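Local coordinates for long form D7clu1 salivary protein (PDB 6V4C) that binds and sequesters host adenine nucleotides, ADP and ATP most tightly, as a mosquito salivary protein, inhibiting platelet aggregation and aiding blood feeding, at residues Asp21-Asp26 against Tyr268-Ala273; Leu56-Lys61 against Asn67-Gln72; Ile150-Gly155 against Ala164-Val169; Lys223-Cys228 against Arg237-Cys242. All blocks are in the same frame, centred on the assembly; numbering follows the deposited sequence.

Contact 1 (Asp21-Asp26 against Tyr268-Ala273); sequences DHFGND and YRLREA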
loop_
_atom_site.group_PDB
_atom_site.type_symbol
_atom_site.label_atom_id
_atom_site.label_comp_id
_atom_site.label_asym_id
_atom_site.label_seq_id
_atom_site.Cartn_x
_atom_site.Cartn_y
_atom_site.Cartn_z
ATOM N N ASP A 21 8.320 -7.978 0.658
ATOM C CA ASP A 21 8.159 -9.409 0.889
ATOM C C ASP A 21 9.224 -10.249 0.193
ATOM O O ASP A 21 9.396 -11.420 0.551
ATOM C CB ASP A 21 6.768 -9.864 0.440
ATOM C CG ASP A 21 5.673 -9.452 1.407
ATOM O OD1 ASP A 21 5.997 -8.924 2.492
ATOM O OD2 ASP A 21 4.485 -9.655 1.077
ATOM N N HIS A 22 9.947 -9.690 -0.778
ATOM C CA HIS A 22 10.827 -10.489 -1.623
ATOM C C HIS A 22 12.262 -9.990 -1.742
ATOM O O HIS A 22 13.113 -10.761 -2.201
ATOM C CB HIS A 22 10.238 -10.639 -3.035
ATOM C CG HIS A 22 9.053 -11.553 -3.102
ATOM N ND1 HIS A 22 7.976 -11.317 -3.931
ATOM C CD2 HIS A 22 8.778 -12.706 -2.449
ATOM C CE1 HIS A 22 7.088 -12.283 -3.781
ATOM N NE2 HIS A 22 7.551 -13.139 -2.890
ATOM N N PHE A 23 12.570 -8.749 -1.356
ATOM C CA PHE A 23 13.914 -8.234 -1.605
ATOM C C PHE A 23 14.969 -8.874 -0.711
ATOM O O PHE A 23 16.143 -8.907 -1.093
ATOM C CB PHE A 23 13.948 -6.703 -1.536
ATOM C CG PHE A 23 14.149 -6.150 -0.153
ATOM C CD1 PHE A 23 13.257 -6.436 0.865
ATOM C CD2 PHE A 23 15.225 -5.317 0.119
ATOM C CE1 PHE A 23 13.442 -5.919 2.135
ATOM C CE2 PHE A 23 15.412 -4.793 1.383
ATOM C CZ PHE A 23 14.521 -5.097 2.394
ATOM N N GLY A 24 14.582 -9.388 0.451
ATOM C CA GLY A 24 15.518 -10.120 1.294
ATOM C C GLY A 24 16.709 -9.317 1.764
ATOM O O GLY A 24 17.837 -9.828 1.761
ATOM N N ASN A 25 16.490 -8.062 2.152
ATOM C CA ASN A 25 17.522 -7.190 2.713
ATOM C C ASN A 25 18.644 -6.867 1.728
ATOM O O ASN A 25 19.706 -6.386 2.132
ATOM C CB ASN A 25 18.072 -7.710 4.047
ATOM C CG ASN A 25 17.000 -7.813 5.116
ATOM O OD1 ASN A 25 16.570 -6.807 5.678
ATOM N ND2 ASN A 25 16.566 -9.034 5.403
ATOM N N ASP A 26 18.434 -7.113 0.436
ATOM C CA ASP A 26 19.373 -6.705 -0.608
ATOM C C ASP A 26 18.853 -5.390 -1.178
ATOM O O ASP A 26 17.938 -5.375 -2.006
ATOM C CB ASP A 26 19.498 -7.781 -1.683
ATOM C CG ASP A 26 20.655 -7.525 -2.637
ATOM O OD1 ASP A 26 20.757 -6.404 -3.180
ATOM O OD2 ASP A 26 21.470 -8.448 -2.837
ATOM N N TYR A 268 9.870 3.398 2.246
ATOM C CA TYR A 268 10.678 3.798 3.397
ATOM C C TYR A 268 11.611 2.681 3.854
ATOM O O TYR A 268 12.825 2.878 3.975
ATOM C CB TYR A 268 9.741 4.227 4.528
ATOM C CG TYR A 268 10.405 4.893 5.714
ATOM C CD1 TYR A 268 10.692 6.250 5.701
ATOM C CD2 TYR A 268 10.710 4.169 6.861
ATOM C CE1 TYR A 268 11.285 6.868 6.790
ATOM C CE2 TYR A 268 11.301 4.778 7.955
ATOM C CZ TYR A 268 11.585 6.127 7.913
ATOM O OH TYR A 268 12.174 6.738 8.997
ATOM N N ARG A 269 11.062 1.493 4.107
ATOM C CA ARG A 269 11.872 0.399 4.630
ATOM C C ARG A 269 12.826 -0.195 3.601
ATOM O O ARG A 269 13.696 -0.987 3.978
ATOM C CB ARG A 269 10.980 -0.697 5.209
ATOM C CG ARG A 269 10.235 -0.280 6.460
ATOM C CD ARG A 269 9.265 -1.356 6.895
ATOM N NE ARG A 269 9.941 -2.505 7.487
ATOM C CZ ARG A 269 9.382 -3.702 7.631
ATOM N NH1 ARG A 269 8.141 -3.911 7.207
ATOM N NH2 ARG A 269 10.066 -4.694 8.185
ATOM N N LEU A 270 12.690 0.163 2.326
ATOM C CA LEU A 270 13.547 -0.388 1.285
ATOM C C LEU A 270 14.820 0.419 1.061
ATOM O O LEU A 270 15.725 -0.060 0.371
ATOM C CB LEU A 270 12.761 -0.541 -0.018
ATOM C CG LEU A 270 11.527 -1.434 0.122
ATOM C CD1 LEU A 270 10.567 -1.202 -1.026
ATOM C CD2 LEU A 270 11.933 -2.898 0.204
ATOM N N ARG A 271 14.942 1.566 1.655
ATOM C CA ARG A 271 16.238 2.229 1.649
ATOM C C ARG A 271 16.942 1.774 2.889
ATOM O O ARG A 271 16.368 1.644 3.843
ATOM C CB ARG A 271 16.180 3.713 1.762
ATOM C CG ARG A 271 15.046 4.234 0.957
ATOM C CD ARG A 271 15.577 4.670 -0.291
ATOM N NE ARG A 271 14.310 4.701 -0.894
ATOM C CZ ARG A 271 13.291 5.440 -0.558
ATOM N NH1 ARG A 271 13.294 6.248 0.444
ATOM N NH2 ARG A 271 12.236 5.397 -1.274
ATOM N N GLU A 272 18.241 1.735 2.841
ATOM C CA GLU A 272 19.010 1.062 3.885
ATOM C C GLU A 272 19.044 1.867 5.181
ATOM O O GLU A 272 19.008 1.291 6.276
ATOM C CB GLU A 272 20.426 0.760 3.395
ATOM C CG GLU A 272 21.157 -0.255 4.250
ATOM C CD GLU A 272 22.654 -0.236 4.029
ATOM O OE1 GLU A 272 23.399 -0.150 5.028
ATOM O OE2 GLU A 272 23.085 -0.301 2.858
ATOM N N ALA A 273 19.124 3.198 5.082
ATOM C CA ALA A 273 19.259 4.026 6.276
ATOM C C ALA A 273 17.992 4.053 7.120
ATOM O O ALA A 273 18.068 4.328 8.323
ATOM C CB ALA A 273 19.662 5.453 5.908
#
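A type I' beta turn just past helix 8-22 carries Phe23 against Leu270, which closes the short 3-10 segment 268-270 in the loop between helices 249-263 and 279-292. The contact is a CH-pi interaction: methyl CD2 of Leu270 sits over the middle of the Phe23 ring, 3.7 Å from the centroid and only 7° off the ring normal. All six ring carbons lie at similar distances from that methyl, CD1 of Phe23 being the closest at 3.8 Å from Leu270 CD2. The other face of the ring is covered by its own turn, with the backbone N of Asn25 3.4 Å above the plane, over its centre. Phe23 gets there with CG between its backbone N and carbonyl carbon (chi1 86°), which folds the ring back under the turn. Asp26 N closes that turn on Phe23 O at 3.3 Å. Phe27 meets the ring edge-to-face, and Met19 and Met34 pack on Leu270. Across the two segments the attraction is therefore apolar, one methyl on one aromatic face, and it ties the turn after helix 8-22 to the loop that follows the ADP-binding residues Tyr266 and Ser267.

Contact 2 (Leu56-Lys61 against Asn67-Gln72); sequences LGMYDK and NNIKQQ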
loop_
_atom_site.group_PDB
_atom_site.type_symbol
_atom_site.label_atom_id
_atom_site.label_comp_id
_atom_site.label_asym_id
_atom_site.label_seq_id
_atom_site.Cartn_x
_atom_site.Cartn_y
_atom_site.Cartn_z
ATOM N N LEU A 56 -1.183 -6.248 -9.240
ATOM C CA LEU A 56 -1.635 -5.228 -10.175
ATOM C C LEU A 56 -2.741 -5.722 -11.099
ATOM O O LEU A 56 -3.146 -4.988 -12.006
ATOM C CB LEU A 56 -0.458 -4.685 -10.995
ATOM C CG LEU A 56 0.694 -4.059 -10.205
ATOM C CD1 LEU A 56 1.598 -3.243 -11.119
ATOM C CD2 LEU A 56 0.173 -3.219 -9.053
ATOM N N GLY A 57 -3.236 -6.941 -10.891
ATOM C CA GLY A 57 -4.312 -7.452 -11.716
ATOM C C GLY A 57 -3.911 -7.855 -13.115
ATOM O O GLY A 57 -4.780 -8.011 -13.975
ATOM N N MET A 58 -2.612 -8.024 -13.376
ATOM C CA MET A 58 -2.170 -8.464 -14.692
ATOM C C MET A 58 -2.265 -9.970 -14.867
ATOM O O MET A 58 -2.358 -10.442 -16.004
ATOM C CB MET A 58 -0.722 -8.041 -14.944
ATOM C CG MET A 58 -0.436 -6.570 -14.727
ATOM S SD MET A 58 1.269 -6.163 -15.144
ATOM C CE MET A 58 1.071 -5.501 -16.790
ATOM N N TYR A 59 -2.244 -10.732 -13.774
ATOM C CA TYR A 59 -2.210 -12.186 -13.830
ATOM C C TYR A 59 -3.211 -12.734 -12.826
ATOM O O TYR A 59 -3.209 -12.326 -11.661
ATOM C CB TYR A 59 -0.801 -12.689 -13.495
ATOM C CG TYR A 59 -0.593 -14.171 -13.697
ATOM C CD1 TYR A 59 -0.422 -14.700 -14.969
ATOM C CD2 TYR A 59 -0.549 -15.039 -12.614
ATOM C CE1 TYR A 59 -0.226 -16.053 -15.159
ATOM C CE2 TYR A 59 -0.352 -16.395 -12.795
ATOM C CZ TYR A 59 -0.191 -16.896 -14.069
ATOM O OH TYR A 59 0.004 -18.244 -14.255
ATOM N N ASP A 60 -4.064 -13.655 -13.279
ATOM C CA ASP A 60 -5.122 -14.191 -12.431
ATOM C C ASP A 60 -5.196 -15.712 -12.500
ATOM O O ASP A 60 -4.642 -16.407 -11.642
ATOM N N LYS A 61 -5.885 -16.238 -13.513
ATOM C CA LYS A 61 -6.095 -17.676 -13.634
ATOM C C LYS A 61 -4.820 -18.396 -14.059
ATOM O O LYS A 61 -3.871 -18.513 -13.277
ATOM N N ASN A 67 -7.781 -7.877 -20.735
ATOM C CA ASN A 67 -8.861 -6.922 -20.521
ATOM C C ASN A 67 -8.729 -6.168 -19.203
ATOM O O ASN A 67 -9.307 -5.085 -19.059
ATOM C CB ASN A 67 -10.219 -7.611 -20.641
ATOM C CG ASN A 67 -10.585 -7.920 -22.086
ATOM O OD1 ASN A 67 -10.078 -8.872 -22.679
ATOM N ND2 ASN A 67 -11.467 -7.110 -22.660
ATOM N N ASN A 68 -7.985 -6.712 -18.237
ATOM C CA ASN A 68 -7.640 -5.940 -17.048
ATOM C C ASN A 68 -6.638 -4.847 -17.391
ATOM O O ASN A 68 -6.806 -3.688 -16.995
ATOM C CB ASN A 68 -7.066 -6.858 -15.966
ATOM C CG ASN A 68 -8.122 -7.724 -15.316
ATOM O OD1 ASN A 68 -9.320 -7.543 -15.540
ATOM N ND2 ASN A 68 -7.684 -8.664 -14.488
ATOM N N ILE A 69 -5.584 -5.204 -18.128
ATOM C CA ILE A 69 -4.589 -4.219 -18.545
ATOM C C ILE A 69 -5.226 -3.162 -19.436
ATOM O O ILE A 69 -4.884 -1.975 -19.363
ATOM C CB ILE A 69 -3.401 -4.919 -19.232
ATOM C CG1 ILE A 69 -2.860 -6.036 -18.340
ATOM C CG2 ILE A 69 -2.307 -3.916 -19.553
ATOM C CD1 ILE A 69 -1.744 -6.835 -18.971
ATOM N N LYS A 70 -6.165 -3.575 -20.289
ATOM C CA LYS A 70 -6.898 -2.610 -21.100
ATOM C C LYS A 70 -7.751 -1.700 -20.226
ATOM O O LYS A 70 -7.855 -0.495 -20.484
ATOM N N GLN A 71 -8.370 -2.258 -19.184
ATOM C CA GLN A 71 -9.149 -1.434 -18.266
ATOM C C GLN A 71 -8.258 -0.450 -17.519
ATOM O O GLN A 71 -8.638 0.709 -17.315
ATOM C CB GLN A 71 -9.919 -2.318 -17.286
ATOM C CG GLN A 71 -11.427 -2.134 -17.336
ATOM C CD GLN A 71 -12.138 -2.891 -16.232
ATOM O OE1 GLN A 71 -11.797 -4.036 -15.928
ATOM N NE2 GLN A 71 -13.127 -2.252 -15.617
ATOM N N GLN A 72 -7.066 -0.893 -17.107
ATOM C CA GLN A 72 -6.138 0.009 -16.433
ATOM C C GLN A 72 -5.677 1.120 -17.366
ATOM O O GLN A 72 -5.564 2.281 -16.953
ATOM C CB GLN A 72 -4.940 -0.771 -15.894
ATOM C CG GLN A 72 -3.903 0.092 -15.186
ATOM C CD GLN A 72 -4.403 0.654 -13.867
ATOM O OE1 GLN A 72 -5.267 0.068 -13.216
ATOM N NE2 GLN A 72 -3.857 1.797 -13.467
#
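Asn68 turns its side-chain amide edge-on to the backbone of Gly57, while one residue further along each segment Met58 and Ile69 meet at about a right angle. In the polar half, Asn68 ND2 donates to Gly57 O over 3.0 Å, with an N-H...O angle of 152°. The acceptor lies close to the amide plane of Asn68, and the donor lies in the carbonyl plane of Gly57, so both flat groups are well placed for the bond. CB of Asn68 also comes within 3.2 Å of Gly57 O. Gly57, with positive phi, is the first residue past helix 45-55, in a Schellman motif, and its carbonyl faces the next helix. In the apolar half, only the chain ends touch: CE of Met58 reaches CD1 of Ile69 at 3.8 Å. Met58 sets out from its backbone away from helix 66-75, and the bend at its thioether (chi3 99°) brings the methyl back. The contact thus fixes the loop after helix 45-55 against the start of helix 66-75. Leu94 of helix 84-94 and Tyr126, just past helix 121-125, pack on both Met58 and Ile69, and Val53 of helix 45-55 also touches Met58.

Contact 3 (Ile150-Gly155 against Ala164-Val169); sequences IFRFCG and AAYCNV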
loop_
_atom_site.group_PDB
_atom_site.type_symbol
_atom_site.label_atom_id
_atom_site.label_comp_id
_atom_site.label_asym_id
_atom_site.label_seq_id
_atom_site.Cartn_x
_atom_site.Cartn_y
_atom_site.Cartn_z
ATOM N N ILE A 150 -1.027 8.911 6.022
ATOM C CA ILE A 150 -2.425 8.531 5.840
ATOM C C ILE A 150 -3.292 9.133 6.941
ATOM O O ILE A 150 -4.427 9.561 6.694
ATOM C CB ILE A 150 -2.566 6.999 5.738
ATOM C CG1 ILE A 150 -4.031 6.592 5.548
ATOM C CG2 ILE A 150 -1.986 6.320 6.972
ATOM C CD1 ILE A 150 -4.645 7.073 4.250
ATOM N N PHE A 151 -2.760 9.210 8.165
ATOM C CA PHE A 151 -3.531 9.772 9.269
ATOM C C PHE A 151 -3.729 11.272 9.102
ATOM O O PHE A 151 -4.815 11.794 9.377
ATOM C CB PHE A 151 -2.857 9.453 10.606
ATOM C CG PHE A 151 -2.753 7.984 10.887
ATOM C CD1 PHE A 151 -3.834 7.286 11.394
ATOM C CD2 PHE A 151 -1.581 7.297 10.624
ATOM C CE1 PHE A 151 -3.745 5.929 11.643
ATOM C CE2 PHE A 151 -1.486 5.938 10.875
ATOM C CZ PHE A 151 -2.570 5.256 11.382
ATOM N N ARG A 152 -2.691 11.982 8.655
ATOM C CA ARG A 152 -2.826 13.414 8.417
ATOM C C ARG A 152 -3.731 13.681 7.222
ATOM O O ARG A 152 -4.559 14.599 7.253
ATOM C CB ARG A 152 -1.442 14.036 8.216
ATOM C CG ARG A 152 -1.449 15.518 7.869
ATOM C CD ARG A 152 -2.099 16.350 8.959
ATOM N NE ARG A 152 -2.086 17.773 8.617
ATOM C CZ ARG A 152 -2.780 18.705 9.261
ATOM N NH1 ARG A 152 -3.551 18.372 10.287
ATOM N NH2 ARG A 152 -2.707 19.971 8.874
ATOM N N PHE A 153 -3.598 12.874 6.166
ATOM C CA PHE A 153 -4.468 13.019 5.006
ATOM C C PHE A 153 -5.932 12.830 5.388
ATOM O O PHE A 153 -6.801 13.590 4.944
ATOM C CB PHE A 153 -4.055 12.030 3.917
ATOM C CG PHE A 153 -4.878 12.138 2.669
ATOM C CD1 PHE A 153 -4.637 13.149 1.753
ATOM C CD2 PHE A 153 -5.895 11.233 2.413
ATOM C CE1 PHE A 153 -5.396 13.255 0.603
ATOM C CE2 PHE A 153 -6.655 11.334 1.266
ATOM C CZ PHE A 153 -6.406 12.347 0.361
ATOM N N CYS A 154 -6.223 11.826 6.222
ATOM C CA CYS A 154 -7.595 11.614 6.682
ATOM C C CYS A 154 -8.007 12.666 7.708
ATOM O O CYS A 154 -9.157 13.121 7.709
ATOM C CB CYS A 154 -7.744 10.217 7.286
ATOM S SG CYS A 154 -7.584 8.837 6.123
ATOM N N GLY A 155 -7.085 13.056 8.591
ATOM C CA GLY A 155 -7.441 13.983 9.655
ATOM C C GLY A 155 -7.864 15.343 9.138
ATOM O O GLY A 155 -8.764 15.979 9.695
ATOM N N ALA A 164 -9.725 19.945 20.094
ATOM C CA ALA A 164 -9.462 19.062 21.228
ATOM C C ALA A 164 -9.620 17.591 20.861
ATOM O O ALA A 164 -8.791 16.759 21.246
ATOM C CB ALA A 164 -10.366 19.429 22.405
ATOM N N ALA A 165 -10.678 17.249 20.122
ATOM C CA ALA A 165 -10.869 15.856 19.733
ATOM C C ALA A 165 -9.718 15.370 18.865
ATOM O O ALA A 165 -9.273 14.223 18.994
ATOM C CB ALA A 165 -12.205 15.690 19.008
ATOM N N TYR A 166 -9.218 16.235 17.981
ATOM C CA TYR A 166 -8.123 15.855 17.095
ATOM C C TYR A 166 -6.854 15.564 17.886
ATOM O O TYR A 166 -6.164 14.573 17.621
ATOM C CB TYR A 166 -7.881 16.970 16.077
ATOM C CG TYR A 166 -6.988 16.596 14.916
ATOM C CD1 TYR A 166 -6.686 15.270 14.636
ATOM C CD2 TYR A 166 -6.449 17.579 14.094
ATOM C CE1 TYR A 166 -5.867 14.931 13.569
ATOM C CE2 TYR A 166 -5.631 17.254 13.029
ATOM C CZ TYR A 166 -5.341 15.929 12.770
ATOM O OH TYR A 166 -4.527 15.612 11.705
ATOM N N CYS A 167 -6.531 16.410 18.863
ATOM C CA CYS A 167 -5.320 16.188 19.644
ATOM C C CYS A 167 -5.434 14.957 20.533
ATOM O O CYS A 167 -4.414 14.342 20.863
ATOM C CB CYS A 167 -4.959 17.437 20.443
ATOM S SG CYS A 167 -4.691 18.888 19.401
ATOM N N ASN A 168 -6.655 14.576 20.922
ATOM C CA ASN A 168 -6.834 13.302 21.613
ATOM C C ASN A 168 -6.509 12.130 20.698
ATOM O O ASN A 168 -5.920 11.136 21.141
ATOM C CB ASN A 168 -8.255 13.187 22.165
ATOM C CG ASN A 168 -8.467 14.029 23.409
ATOM O OD1 ASN A 168 -7.512 14.401 24.091
ATOM N ND2 ASN A 168 -9.727 14.327 23.714
ATOM N N VAL A 169 -6.886 12.224 19.419
ATOM C CA VAL A 169 -6.519 11.193 18.451
ATOM C C VAL A 169 -5.003 11.090 18.338
ATOM O O VAL A 169 -4.437 9.992 18.316
ATOM C CB VAL A 169 -7.169 11.476 17.085
ATOM C CG1 VAL A 169 -6.678 10.478 16.042
ATOM C CG2 VAL A 169 -8.682 11.432 17.194
HETATM O O HOH W 1 -3.719 13.190 12.046
#
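Tyr166 reaches from helix 164-172 to Arg152 and Gly155 on helix 150-158, bridging a nearly antiparallel pair of helices in the all-helical PBP/GOBP fold. The axes of the two short segments run at 165° and stay 12.3 Å apart at their closest, so it takes a long side chain to span the gap. In the first shell, Arg152 NH1 donates to Tyr166 OH at 3.3 Å with an N-H...O angle of 155°. The guanidinium and the phenol ring lie almost in one plane and meet edge to edge rather than stacked; Tyr166 CE2 is 3.6 Å from Arg152 NH1. Tyr166 OH also rests 3.9 Å from Gly155 CA, where there is no side chain to hold it off.

The next shell explains how both groups are held. The Arg152 chain leaves its helix with CG anti to the backbone N and bends at chi2 (60°), which brings the guanidinium to the phenol. Its NH1 forms a salt bridge with Asp161 in the connection between the helices; this charged partner probably positions the guanidinium more firmly than the phenol does. The ring of Tyr166 also meets that of Tyr159, the two planes nearly parallel. Further out, Cys154 is tied by a disulfide to Cys186 on helix 179-190, and Cys167 to Cys295 at the C-terminus, so covalent links anchor both helices. Last comes a water that shares the hydroxyl: it lies 2.6 Å from Tyr166 OH and makes a weak 3.2 Å bond to Phe151 O, which also takes a weak bond from His183 NE2.

Contact 4 (Lys223-Cys228 against Arg237-Cys242); sequences KSLQNC and RDYYKC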
loop_
_atom_site.group_PDB
_atom_site.type_symbol
_atom_site.label_atom_id
_atom_site.label_comp_id
_atom_site.label_asym_id
_atom_site.label_seq_id
_atom_site.Cartn_x
_atom_site.Cartn_y
_atom_site.Cartn_z
ATOM N N LYS A 223 -8.162 -13.129 18.168
ATOM C CA LYS A 223 -9.226 -13.181 19.181
ATOM C C LYS A 223 -9.921 -11.844 19.251
ATOM O O LYS A 223 -11.005 -11.858 19.287
ATOM C CB LYS A 223 -8.623 -13.594 20.515
ATOM C CG LYS A 223 -9.523 -13.652 21.712
ATOM C CD LYS A 223 -8.835 -13.836 23.029
ATOM C CE LYS A 223 -9.725 -13.607 24.243
ATOM N NZ LYS A 223 -9.115 -13.945 25.550
ATOM N N SER A 224 -9.217 -10.750 19.215
ATOM C CA SER A 224 -9.868 -9.445 19.229
ATOM C C SER A 224 -10.839 -9.301 18.067
ATOM O O SER A 224 -11.965 -8.820 18.243
ATOM C CB SER A 224 -8.812 -8.338 19.184
ATOM O OG SER A 224 -7.976 -8.393 20.327
ATOM N N LEU A 225 -10.425 -9.724 16.871
ATOM C CA LEU A 225 -11.303 -9.629 15.709
ATOM C C LEU A 225 -12.479 -10.591 15.827
ATOM O O LEU A 225 -13.611 -10.245 15.469
ATOM C CB LEU A 225 -10.516 -9.922 14.433
ATOM C CG LEU A 225 -9.432 -8.925 14.026
ATOM C CD1 LEU A 225 -8.747 -9.379 12.744
ATOM C CD2 LEU A 225 -10.032 -7.543 13.854
ATOM N N GLN A 226 -12.227 -11.799 16.329
ATOM C CA GLN A 226 -13.263 -12.826 16.371
ATOM C C GLN A 226 -14.369 -12.460 17.353
ATOM O O GLN A 226 -15.549 -12.723 17.093
ATOM C CB GLN A 226 -12.623 -14.166 16.733
ATOM C CG GLN A 226 -13.501 -15.389 16.528
ATOM C CD GLN A 226 -12.690 -16.673 16.521
ATOM O OE1 GLN A 226 -11.459 -16.642 16.494
ATOM N NE2 GLN A 226 -13.379 -17.809 16.543
ATOM N N ASN A 227 -14.015 -11.847 18.478
ATOM C CA ASN A 227 -14.978 -11.513 19.519
ATOM C C ASN A 227 -15.555 -10.111 19.377
ATOM O O ASN A 227 -16.336 -9.689 20.236
ATOM C CB ASN A 227 -14.333 -11.661 20.901
ATOM C CG ASN A 227 -13.776 -13.051 21.136
ATOM O OD1 ASN A 227 -14.132 -13.999 20.436
ATOM N ND2 ASN A 227 -12.901 -13.178 22.127
ATOM N N CYS A 228 -15.200 -9.390 18.316
ATOM C CA CYS A 228 -15.617 -8.004 18.171
ATOM C C CYS A 228 -17.075 -7.933 17.737
ATOM O O CYS A 228 -17.484 -8.608 16.788
ATOM C CB CYS A 228 -14.748 -7.306 17.130
ATOM S SG CYS A 228 -14.801 -5.512 17.253
ATOM N N ARG A 237 -14.385 1.566 12.956
ATOM C CA ARG A 237 -14.162 2.083 14.302
ATOM C C ARG A 237 -14.226 0.969 15.338
ATOM O O ARG A 237 -13.381 0.897 16.239
ATOM C CB ARG A 237 -15.192 3.174 14.615
ATOM C CG ARG A 237 -14.870 4.063 15.822
ATOM C CD ARG A 237 -15.327 3.456 17.148
ATOM N NE ARG A 237 -16.704 2.967 17.095
ATOM C CZ ARG A 237 -17.770 3.686 17.434
ATOM N NH1 ARG A 237 -17.626 4.933 17.854
ATOM N NH2 ARG A 237 -18.983 3.156 17.353
ATOM N N ASP A 238 -15.219 0.084 15.219
ATOM C CA ASP A 238 -15.406 -0.958 16.224
ATOM C C ASP A 238 -14.269 -1.973 16.195
ATOM O O ASP A 238 -13.761 -2.371 17.250
ATOM C CB ASP A 238 -16.762 -1.640 16.031
ATOM C CG ASP A 238 -17.929 -0.684 16.217
ATOM O OD1 ASP A 238 -17.778 0.314 16.956
ATOM O OD2 ASP A 238 -19.000 -0.928 15.622
ATOM N N TYR A 239 -13.861 -2.410 15.003
ATOM C CA TYR A 239 -12.727 -3.323 14.913
ATOM C C TYR A 239 -11.435 -2.639 15.348
ATOM O O TYR A 239 -10.598 -3.248 16.024
ATOM C CB TYR A 239 -12.601 -3.869 13.492
ATOM C CG TYR A 239 -13.576 -4.985 13.180
ATOM C CD1 TYR A 239 -13.442 -6.235 13.774
ATOM C CD2 TYR A 239 -14.624 -4.793 12.288
ATOM C CE1 TYR A 239 -14.327 -7.263 13.492
ATOM C CE2 TYR A 239 -15.513 -5.817 11.998
ATOM C CZ TYR A 239 -15.359 -7.048 12.604
ATOM O OH TYR A 239 -16.240 -8.066 12.321
ATOM N N TYR A 240 -11.262 -1.376 14.957
ATOM C CA TYR A 240 -10.127 -0.580 15.417
ATOM C C TYR A 240 -10.050 -0.577 16.937
ATOM O O TYR A 240 -8.990 -0.830 17.521
ATOM C CB TYR A 240 -10.291 0.841 14.869
ATOM C CG TYR A 240 -9.197 1.838 15.181
ATOM C CD1 TYR A 240 -9.121 2.450 16.425
ATOM C CD2 TYR A 240 -8.284 2.223 14.207
ATOM C CE1 TYR A 240 -8.145 3.378 16.704
ATOM C CE2 TYR A 240 -7.303 3.159 14.476
ATOM C CZ TYR A 240 -7.240 3.733 15.728
ATOM O OH TYR A 240 -6.270 4.666 16.010
ATOM N N LYS A 241 -11.179 -0.317 17.601
ATOM C CA LYS A 241 -11.188 -0.314 19.061
ATOM C C LYS A 241 -10.954 -1.707 19.631
ATOM O O LYS A 241 -10.326 -1.844 20.688
ATOM C CB LYS A 241 -12.499 0.277 19.583
ATOM C CG LYS A 241 -12.503 0.572 21.085
ATOM C CD LYS A 241 -11.224 1.300 21.503
ATOM C CE LYS A 241 -11.384 2.036 22.827
ATOM N NZ LYS A 241 -11.734 1.133 23.958
ATOM N N CYS A 242 -11.441 -2.746 18.947
ATOM C CA CYS A 242 -11.204 -4.111 19.404
ATOM C C CYS A 242 -9.716 -4.453 19.377
ATOM O O CYS A 242 -9.196 -5.064 20.317
ATOM C CB CYS A 242 -12.027 -5.089 18.560
ATOM S SG CYS A 242 -13.809 -5.129 18.993
#
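Ser224 and Cys242 bring the backbones of helices 218-226 and 235-247 together, with their CA atoms 5.5 Å apart, and the chain leaves the first helix before reaching Cys228. A disulfide joins Cys228 SG to Cys242 SG at 2.0 Å, with a chi3 of 85°, close to the 90° such bonds prefer. With Cys228 SG anti to its backbone N (chi1 -161°) and Cys242 SG beside its own N, the two sulfurs meet between the helices. The same Cys228 SG lies 3.3 Å from Asp238 O, a carbonyl that already accepts the helical bond from Cys242 N.

Tyr239 packs beside the disulfide. Cys228 SG is 4.4 Å from the centroid of its ring in an oblique sulfur-aromatic contact, and CB of Cys228 touches Tyr239 CE1. Leu225 meets the ring in two ways: its CD2 comes to 3.7 Å from Tyr239 CD1, the two side chains crossing nearly perpendicular, while its carbonyl O lies in the ring plane, at the edge, 3.6 Å from Tyr239 CE1. Next to these, the carboxylate of Asp238 is held by its own neighbour. Arg237 grips Asp238 OD1 side-on through NE and NH2, and OD2 of Asp238 takes bonds from Lys231 N and Ser234 OG in the connection between the helices. Helices cross-linked by disulfides are characteristic of the PBP/GOBP fold, and Cys228-Cys242 is such a link, between helices 218-226 and 235-247.

How the contacts relate
Contacts 1 and 2 are buried, contact 3 is partly so, and contact 4 lies at the surface. Contacts 2, 3 and 4 are local, each joining elements close in sequence; contact 1 brings together chain positions more than 240 residues apart and encloses the other three along the chain. Contacts 3 and 4 belong to one PBP/GOBP range, their nearest atoms about 5 Å apart, whereas contact 2 lies in the other range, across the chain's centre from contact 3. The chemistry differs too: a methyl on a ring in contact 1, a side-chain amide hydrogen-bonded to a backbone carbonyl beside apolar tips in contact 2, charged and water-mediated links in contact 3, and a covalent bridge in contact 4.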